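Local coordinates for protein polyhedrin (Antheraea mylitta cypovirus 4, PDB 5A8S) that forms the crystalline lattice of cypovirus polyhedra, the occlusion-body microcrystals that probably embed and protect virus particles outside the insect host, at residues Tyr32-Val40 / Ala184-Arg194; Leu66-Asp74 / Pro107-Gly115. All coordinates share one frame; numbering follows the deposited sequence.

Contact 1. Residues Tyr32-Val40 / Ala184-Arg194; sequences YVQDAMMRV and ATARQDGALNR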
# COMPACT_ATOMS: atom_id res chain seq x y z
N TYR A 32 -19.40 -16.96 -3.80
CA TYR A 32 -18.54 -18.14 -3.85
C TYR A 32 -17.89 -18.38 -5.22
O TYR A 32 -17.06 -19.29 -5.37
CB TYR A 32 -19.32 -19.40 -3.46
CG TYR A 32 -19.97 -19.33 -2.10
CD1 TYR A 32 -19.26 -18.88 -0.99
CD2 TYR A 32 -21.30 -19.69 -1.92
CE1 TYR A 32 -19.86 -18.81 0.26
CE2 TYR A 32 -21.90 -19.63 -0.69
CZ TYR A 32 -21.18 -19.19 0.40
OH TYR A 32 -21.80 -19.12 1.63
N VAL A 33 -18.26 -17.61 -6.23
CA VAL A 33 -17.59 -17.72 -7.53
C VAL A 33 -16.26 -17.01 -7.36
O VAL A 33 -16.24 -15.81 -7.07
CB VAL A 33 -18.41 -17.09 -8.67
CG1 VAL A 33 -17.66 -17.19 -9.99
CG2 VAL A 33 -19.79 -17.75 -8.78
N GLN A 34 -15.15 -17.73 -7.51
CA GLN A 34 -13.84 -17.15 -7.21
C GLN A 34 -13.60 -15.85 -8.00
O GLN A 34 -14.06 -15.72 -9.14
CB GLN A 34 -12.72 -18.16 -7.47
CG GLN A 34 -12.80 -19.38 -6.54
CD GLN A 34 -12.10 -19.17 -5.20
OE1 GLN A 34 -11.19 -18.35 -5.08
NE2 GLN A 34 -12.52 -19.93 -4.19
N ASP A 35 -12.90 -14.91 -7.37
CA ASP A 35 -12.71 -13.54 -7.86
C ASP A 35 -13.98 -12.67 -7.77
O ASP A 35 -14.03 -11.57 -8.32
CB ASP A 35 -12.12 -13.50 -9.28
CG ASP A 35 -10.74 -12.84 -9.32
OD1 ASP A 35 -10.32 -12.22 -8.32
OD2 ASP A 35 -10.07 -12.91 -10.37
N ALA A 36 -14.99 -13.17 -7.07
CA ALA A 36 -16.08 -12.31 -6.60
C ALA A 36 -15.54 -11.46 -5.47
O ALA A 36 -14.54 -11.82 -4.84
CB ALA A 36 -17.25 -13.15 -6.11
N MET A 37 -16.18 -10.33 -5.19
CA MET A 37 -15.74 -9.49 -4.08
C MET A 37 -16.01 -10.14 -2.72
O MET A 37 -16.98 -10.87 -2.53
CB MET A 37 -16.44 -8.11 -4.16
CG MET A 37 -16.10 -7.35 -5.43
SD MET A 37 -14.31 -7.12 -5.63
CE MET A 37 -13.99 -5.93 -4.35
N MET A 38 -15.10 -9.88 -1.78
CA MET A 38 -15.31 -10.13 -0.36
C MET A 38 -15.30 -8.77 0.32
O MET A 38 -14.86 -7.79 -0.28
CB MET A 38 -14.19 -11.00 0.21
CG MET A 38 -14.27 -12.46 -0.23
SD MET A 38 -12.74 -13.32 0.11
CE MET A 38 -11.70 -12.76 -1.23
N ARG A 39 -15.76 -8.70 1.57
CA ARG A 39 -15.83 -7.42 2.26
C ARG A 39 -15.50 -7.58 3.73
O ARG A 39 -16.10 -8.39 4.43
CB ARG A 39 -17.22 -6.81 2.08
CG ARG A 39 -17.32 -5.36 2.54
CD ARG A 39 -18.56 -4.70 1.95
NE ARG A 39 -18.50 -3.24 2.04
CZ ARG A 39 -19.37 -2.44 1.42
NH1 ARG A 39 -20.34 -2.96 0.68
NH2 ARG A 39 -19.26 -1.12 1.53
N VAL A 40 -14.49 -6.83 4.17
CA VAL A 40 -14.06 -6.84 5.56
C VAL A 40 -14.09 -5.42 6.07
O VAL A 40 -13.56 -4.50 5.42
CB VAL A 40 -12.63 -7.43 5.68
CG1 VAL A 40 -12.08 -7.23 7.09
CG2 VAL A 40 -12.65 -8.91 5.30
N ALA A 184 -7.60 -11.85 5.70
CA ALA A 184 -8.65 -12.70 5.13
C ALA A 184 -8.21 -13.09 3.73
O ALA A 184 -7.63 -12.27 3.02
CB ALA A 184 -9.99 -11.96 5.09
N THR A 185 -8.46 -14.34 3.34
CA THR A 185 -8.22 -14.78 1.97
C THR A 185 -9.42 -15.54 1.45
O THR A 185 -10.26 -16.00 2.22
CB THR A 185 -6.99 -15.71 1.83
OG1 THR A 185 -7.35 -17.05 2.18
CG2 THR A 185 -5.85 -15.24 2.71
N ALA A 186 -9.48 -15.69 0.13
CA ALA A 186 -10.50 -16.50 -0.51
C ALA A 186 -10.36 -17.94 -0.04
O ALA A 186 -9.25 -18.42 0.19
CB ALA A 186 -10.36 -16.40 -2.03
N ARG A 187 -11.49 -18.63 0.09
CA ARG A 187 -11.49 -20.04 0.49
C ARG A 187 -10.73 -20.84 -0.55
O ARG A 187 -10.71 -20.48 -1.72
CB ARG A 187 -12.94 -20.53 0.59
CG ARG A 187 -13.10 -21.94 1.17
CD ARG A 187 -14.57 -22.21 1.47
NE ARG A 187 -15.10 -21.13 2.30
CZ ARG A 187 -16.35 -20.68 2.25
NH1 ARG A 187 -17.25 -21.23 1.44
NH2 ARG A 187 -16.70 -19.67 3.03
N GLN A 188 -10.08 -21.92 -0.12
CA GLN A 188 -9.42 -22.81 -1.06
C GLN A 188 -10.43 -23.14 -2.17
O GLN A 188 -11.62 -23.31 -1.90
CB GLN A 188 -8.90 -24.09 -0.36
CG GLN A 188 -9.95 -25.07 0.12
CD GLN A 188 -10.49 -24.76 1.51
OE1 GLN A 188 -10.55 -23.61 1.93
NE2 GLN A 188 -10.90 -25.81 2.24
N ASP A 189 -9.96 -23.19 -3.40
CA ASP A 189 -10.82 -23.40 -4.57
C ASP A 189 -11.03 -24.89 -4.78
O ASP A 189 -10.61 -25.45 -5.79
CB ASP A 189 -10.16 -22.77 -5.81
CG ASP A 189 -11.06 -22.77 -7.04
OD1 ASP A 189 -12.29 -22.84 -6.91
OD2 ASP A 189 -10.51 -22.67 -8.15
N GLY A 190 -11.68 -25.54 -3.82
CA GLY A 190 -11.75 -27.00 -3.80
C GLY A 190 -10.34 -27.54 -3.65
O GLY A 190 -9.59 -27.08 -2.79
N ALA A 191 -9.99 -28.50 -4.51
CA ALA A 191 -8.67 -29.11 -4.52
C ALA A 191 -7.65 -28.33 -5.36
O ALA A 191 -6.45 -28.66 -5.38
CB ALA A 191 -8.77 -30.54 -5.04
N LEU A 192 -8.12 -27.30 -6.06
CA LEU A 192 -7.22 -26.42 -6.83
C LEU A 192 -6.80 -25.24 -5.97
O LEU A 192 -7.60 -24.69 -5.22
CB LEU A 192 -7.92 -25.91 -8.09
CG LEU A 192 -7.05 -25.12 -9.08
CD1 LEU A 192 -6.52 -26.05 -10.16
CD2 LEU A 192 -7.85 -24.00 -9.71
N ASN A 193 -5.53 -24.85 -6.08
CA ASN A 193 -5.00 -23.70 -5.35
C ASN A 193 -4.85 -22.51 -6.30
O ASN A 193 -3.97 -22.52 -7.17
CB ASN A 193 -3.65 -24.04 -4.73
CG ASN A 193 -3.13 -22.96 -3.79
OD1 ASN A 193 -3.63 -21.83 -3.78
ND2 ASN A 193 -2.11 -23.29 -3.00
N ARG A 194 -5.69 -21.49 -6.15
CA ARG A 194 -5.66 -20.36 -7.07
C ARG A 194 -4.43 -19.48 -6.85
O ARG A 194 -4.13 -18.60 -7.67
CB ARG A 194 -6.95 -19.54 -6.98
CG ARG A 194 -8.13 -20.19 -7.75
CD ARG A 194 -9.33 -19.27 -7.82
NE ARG A 194 -9.01 -18.10 -8.62
CZ ARG A 194 -9.06 -16.84 -8.19
NH1 ARG A 194 -9.45 -16.57 -6.95
NH2 ARG A 194 -8.71 -15.86 -9.01
O HOH W 1 -9.00 -19.26 -3.75
O HOH W 2 -14.16 -22.07 -5.03
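One side-chain amide, that of Gln34, does most of the bonding, with both ends employed on the same loop. Gln34 NE2 gives a hydrogen bond to Arg187 O at 3.1 Å, tilted 32° from that carbonyl's plane, while Gln34 OE1 accepts from Arg194 NH1, also at 3.1 Å, on a lone pair in its own carbonyl plane. A bend at chi2 (-86°) brings the amide between Arg187 O and Arg194 NH1, and two waters help fix its rotation: one donates to Gln34 OE1 and Arg187 O, the other accepts from Gln34 NE2 and donates to Asp189 OD1. Gln34 sits in the type II turn Val33-Ala36 and faces a loop containing a type II' turn, Asp189-Leu192. Arg194 and Gln34 lie alongside and run antiparallel, Arg194 CD 3.6 Å from Gln34 CB. Arg194 NH2 makes a long salt bridge of 3.5 Å to Asp35 OD2; Arg194 NH1, shared with Gln34, has its stronger partner in Asp60, and Gln202 and Asn206 hold the Asp35 carboxylate. Arg187 NH1 lies obliquely 3.7 Å from Tyr32 CE1, while Arg187 NH2 bonds Ile124 O. Met38 CE rests on Ala186 CB at 4.0 Å, and Val40 CG2 meets Ala184 CB. The contact joins the lead-in from helix 15-29 to the loop leaving strand 179-185; at its apolar end strand 38-45 of the six-stranded sheet packs on strand 179-185 of the three-stranded one.

Contact 2. Residues Leu66-Asp74 / Pro107-Gly115; sequences LNWRELLED and PYDTRYPMG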
# COMPACT_ATOMS: atom_id res chain seq x y z
N LEU A 66 -3.29 -1.48 10.80
CA LEU A 66 -3.69 -0.13 11.19
C LEU A 66 -2.85 0.33 12.37
O LEU A 66 -2.94 -0.26 13.45
CB LEU A 66 -5.16 -0.13 11.59
CG LEU A 66 -6.11 -0.66 10.52
CD1 LEU A 66 -7.50 -0.85 11.09
CD2 LEU A 66 -6.11 0.28 9.34
N ASN A 67 -2.01 1.34 12.17
CA ASN A 67 -1.17 1.81 13.26
C ASN A 67 -1.89 2.83 14.14
O ASN A 67 -3.05 3.18 13.90
CB ASN A 67 0.18 2.35 12.77
CG ASN A 67 0.04 3.52 11.82
OD1 ASN A 67 -0.91 4.29 11.88
ND2 ASN A 67 1.01 3.66 10.92
N TRP A 68 -1.20 3.29 15.17
CA TRP A 68 -1.84 4.04 16.23
C TRP A 68 -2.57 5.29 15.70
O TRP A 68 -3.73 5.53 16.03
CB TRP A 68 -0.78 4.42 17.25
CG TRP A 68 -1.34 4.87 18.54
CD1 TRP A 68 -1.77 4.09 19.57
CD2 TRP A 68 -1.52 6.23 18.95
NE1 TRP A 68 -2.20 4.89 20.61
CE2 TRP A 68 -2.05 6.20 20.25
CE3 TRP A 68 -1.26 7.47 18.34
CZ2 TRP A 68 -2.35 7.36 20.96
CZ3 TRP A 68 -1.56 8.62 19.05
CH2 TRP A 68 -2.09 8.56 20.34
N ARG A 69 -1.89 6.08 14.88
CA ARG A 69 -2.49 7.31 14.38
C ARG A 69 -3.64 7.04 13.42
O ARG A 69 -4.59 7.81 13.39
CB ARG A 69 -1.43 8.20 13.73
CG ARG A 69 -0.46 8.80 14.74
CD ARG A 69 0.50 9.79 14.08
NE ARG A 69 1.51 9.08 13.30
CZ ARG A 69 2.80 9.40 13.26
NH1 ARG A 69 3.27 10.42 13.97
NH2 ARG A 69 3.62 8.68 12.51
N GLU A 70 -3.57 5.95 12.65
CA GLU A 70 -4.67 5.61 11.74
C GLU A 70 -5.91 5.26 12.53
O GLU A 70 -7.02 5.49 12.06
CB GLU A 70 -4.29 4.45 10.80
CG GLU A 70 -3.25 4.81 9.76
CD GLU A 70 -2.77 3.62 8.94
OE1 GLU A 70 -2.58 2.53 9.51
OE2 GLU A 70 -2.58 3.79 7.72
N LEU A 71 -5.72 4.72 13.73
CA LEU A 71 -6.82 4.30 14.57
C LEU A 71 -7.52 5.46 15.29
O LEU A 71 -8.64 5.30 15.77
CB LEU A 71 -6.31 3.28 15.61
CG LEU A 71 -6.02 1.87 15.07
CD1 LEU A 71 -5.29 1.04 16.11
CD2 LEU A 71 -7.32 1.18 14.65
N LEU A 72 -6.88 6.62 15.36
CA LEU A 72 -7.43 7.76 16.10
C LEU A 72 -8.71 8.32 15.46
O LEU A 72 -8.83 8.41 14.24
CB LEU A 72 -6.41 8.89 16.20
CG LEU A 72 -5.09 8.59 16.91
CD1 LEU A 72 -4.18 9.83 16.87
CD2 LEU A 72 -5.34 8.16 18.35
N GLU A 73 -9.66 8.71 16.30
CA GLU A 73 -10.86 9.42 15.84
C GLU A 73 -10.47 10.64 14.98
O GLU A 73 -9.53 11.38 15.32
CB GLU A 73 -11.66 9.88 17.07
CG GLU A 73 -13.05 10.38 16.78
CD GLU A 73 -13.81 10.77 18.04
OE1 GLU A 73 -13.18 10.96 19.11
OE2 GLU A 73 -15.04 10.91 17.96
N ASP A 74 -11.16 10.80 13.88
CA ASP A 74 -11.00 11.92 12.93
C ASP A 74 -9.72 11.92 12.15
O ASP A 74 -9.50 12.85 11.44
CB ASP A 74 -11.28 13.26 13.59
CG ASP A 74 -12.58 13.25 14.30
OD1 ASP A 74 -13.51 12.73 13.70
OD2 ASP A 74 -12.63 13.64 15.44
N PRO A 107 -2.61 10.93 29.73
CA PRO A 107 -2.25 9.51 29.67
C PRO A 107 -2.99 8.73 28.57
O PRO A 107 -2.40 7.87 27.93
CB PRO A 107 -2.63 8.99 31.06
CG PRO A 107 -2.43 10.22 31.96
CD PRO A 107 -2.92 11.37 31.11
N TYR A 108 -4.28 9.03 28.39
CA TYR A 108 -5.09 8.34 27.39
C TYR A 108 -5.67 9.37 26.44
O TYR A 108 -6.58 10.11 26.80
CB TYR A 108 -6.21 7.53 28.04
CG TYR A 108 -6.99 6.67 27.06
CD1 TYR A 108 -7.99 7.23 26.26
CD2 TYR A 108 -6.71 5.31 26.92
CE1 TYR A 108 -8.70 6.45 25.35
CE2 TYR A 108 -7.41 4.52 26.01
CZ TYR A 108 -8.40 5.09 25.23
OH TYR A 108 -9.10 4.30 24.33
N ASP A 109 -5.12 9.44 25.24
CA ASP A 109 -5.67 10.30 24.20
C ASP A 109 -7.06 9.78 23.90
O ASP A 109 -7.19 8.65 23.44
CB ASP A 109 -4.77 10.25 22.96
CG ASP A 109 -5.14 11.30 21.94
OD1 ASP A 109 -6.36 11.49 21.71
OD2 ASP A 109 -4.22 11.92 21.37
N THR A 110 -8.10 10.58 24.16
CA THR A 110 -9.46 10.05 24.15
C THR A 110 -9.97 9.76 22.74
O THR A 110 -11.05 9.21 22.56
CB THR A 110 -10.45 10.96 24.90
OG1 THR A 110 -10.42 12.27 24.34
CG2 THR A 110 -10.09 11.04 26.40
N ARG A 111 -9.17 10.12 21.75
CA ARG A 111 -9.42 9.74 20.37
C ARG A 111 -9.03 8.29 20.09
O ARG A 111 -9.33 7.77 19.03
CB ARG A 111 -8.62 10.64 19.43
CG ARG A 111 -9.04 12.10 19.44
CD ARG A 111 -8.09 12.91 18.56
NE ARG A 111 -6.70 12.79 19.01
CZ ARG A 111 -5.65 13.19 18.29
NH1 ARG A 111 -5.84 13.73 17.10
NH2 ARG A 111 -4.43 13.06 18.77
N TYR A 112 -8.34 7.64 21.02
CA TYR A 112 -7.95 6.26 20.77
C TYR A 112 -9.14 5.33 21.07
O TYR A 112 -9.82 5.52 22.07
CB TYR A 112 -6.72 5.85 21.59
CG TYR A 112 -6.26 4.46 21.22
CD1 TYR A 112 -5.40 4.26 20.16
CD2 TYR A 112 -6.75 3.35 21.90
CE1 TYR A 112 -5.00 2.98 19.79
CE2 TYR A 112 -6.37 2.08 21.54
CZ TYR A 112 -5.50 1.90 20.48
OH TYR A 112 -5.11 0.63 20.13
N PRO A 113 -9.38 4.32 20.22
CA PRO A 113 -10.62 3.54 20.38
C PRO A 113 -10.57 2.55 21.54
O PRO A 113 -9.50 2.10 21.95
CB PRO A 113 -10.74 2.82 19.04
CG PRO A 113 -9.31 2.64 18.60
CD PRO A 113 -8.58 3.87 19.06
N MET A 114 -11.75 2.21 22.07
CA MET A 114 -11.86 1.23 23.14
C MET A 114 -11.75 -0.20 22.62
O MET A 114 -11.43 -1.13 23.37
CB MET A 114 -13.19 1.44 23.87
CG MET A 114 -13.42 2.92 24.17
SD MET A 114 -14.70 3.21 25.39
CE MET A 114 -16.17 2.94 24.41
N GLY A 115 -12.02 -0.38 21.33
CA GLY A 115 -11.97 -1.69 20.71
C GLY A 115 -12.44 -1.60 19.27
O GLY A 115 -12.86 -0.53 18.82
O HOH W 3 -13.38 9.61 21.36
O HOH W 4 -8.25 13.72 15.29
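Trp68 and Tyr112 stand near parallel but so far displaced that they hardly overlap, the indole's five-membered ring at 17° to the phenol with centroids 4.8 Å apart; the closest approach is Trp68 NE1 to Tyr112 CD1 at 3.3 Å. With CG anti to the backbone N (chi1 -175°), the Tyr112 ring reaches Trp68. Leu71 runs beside Tyr112, Leu71 CD1 4.0 Å from Tyr112 OH, and Leu72 splits its branches: CD2 comes to the edge of the Tyr112 ring, Leu72 CD1 over one face of the Arg111 guanidinium, 3.8 Å from Arg111 NH2. One backbone bond crosses, Glu73 N to Arg111 O at 2.9 Å and nearly straight (168°), with Leu72 CA-H also directed at that oxygen. Two waters extend the seam, one donating to Glu73 OE1 and Thr110 O, the other bridging Glu73 O and Arg111 NH1. Behind this are a short, weakly bonded helix at about 68-71, begun by a capping box of Asn67 and Glu70, and a type I turn, 109-112, that begins with an Asx turn at Asp109. Asp109 OD1 takes both Arg111 N and Arg111 NE, and Asp109 OD2 takes Arg111 NH2 at 2.8 Å, a side-on grip that holds the guanidinium flat beneath Leu72. Farther out, Asp80 and Arg82 extend this cluster, Glu176 O and Asn178 O receive Trp68 NE1 and Tyr112 OH, and Ser48 and Arg50 hold the Glu73 carboxylate.

The two contacts lie on opposite sides of the chain's centre, 32 Å apart between centres, though their nearest atoms come within about 9 Å. Along the chain the order is 32-40, 66-74, 107-115, 184-194, so contact 2 falls wholly within the span that contact 1 closes. The same strands run between them: 38-45 starts in contact 1 and reaches Pro113 and Met114 of contact 2 near its far end, while 179-185 ends in contact 1 and is paired with strand 61-66, which leads into contact 2. Both contacts touch the second subunit, placing them where chains meet within the trimeric assembly of this lattice-forming protein.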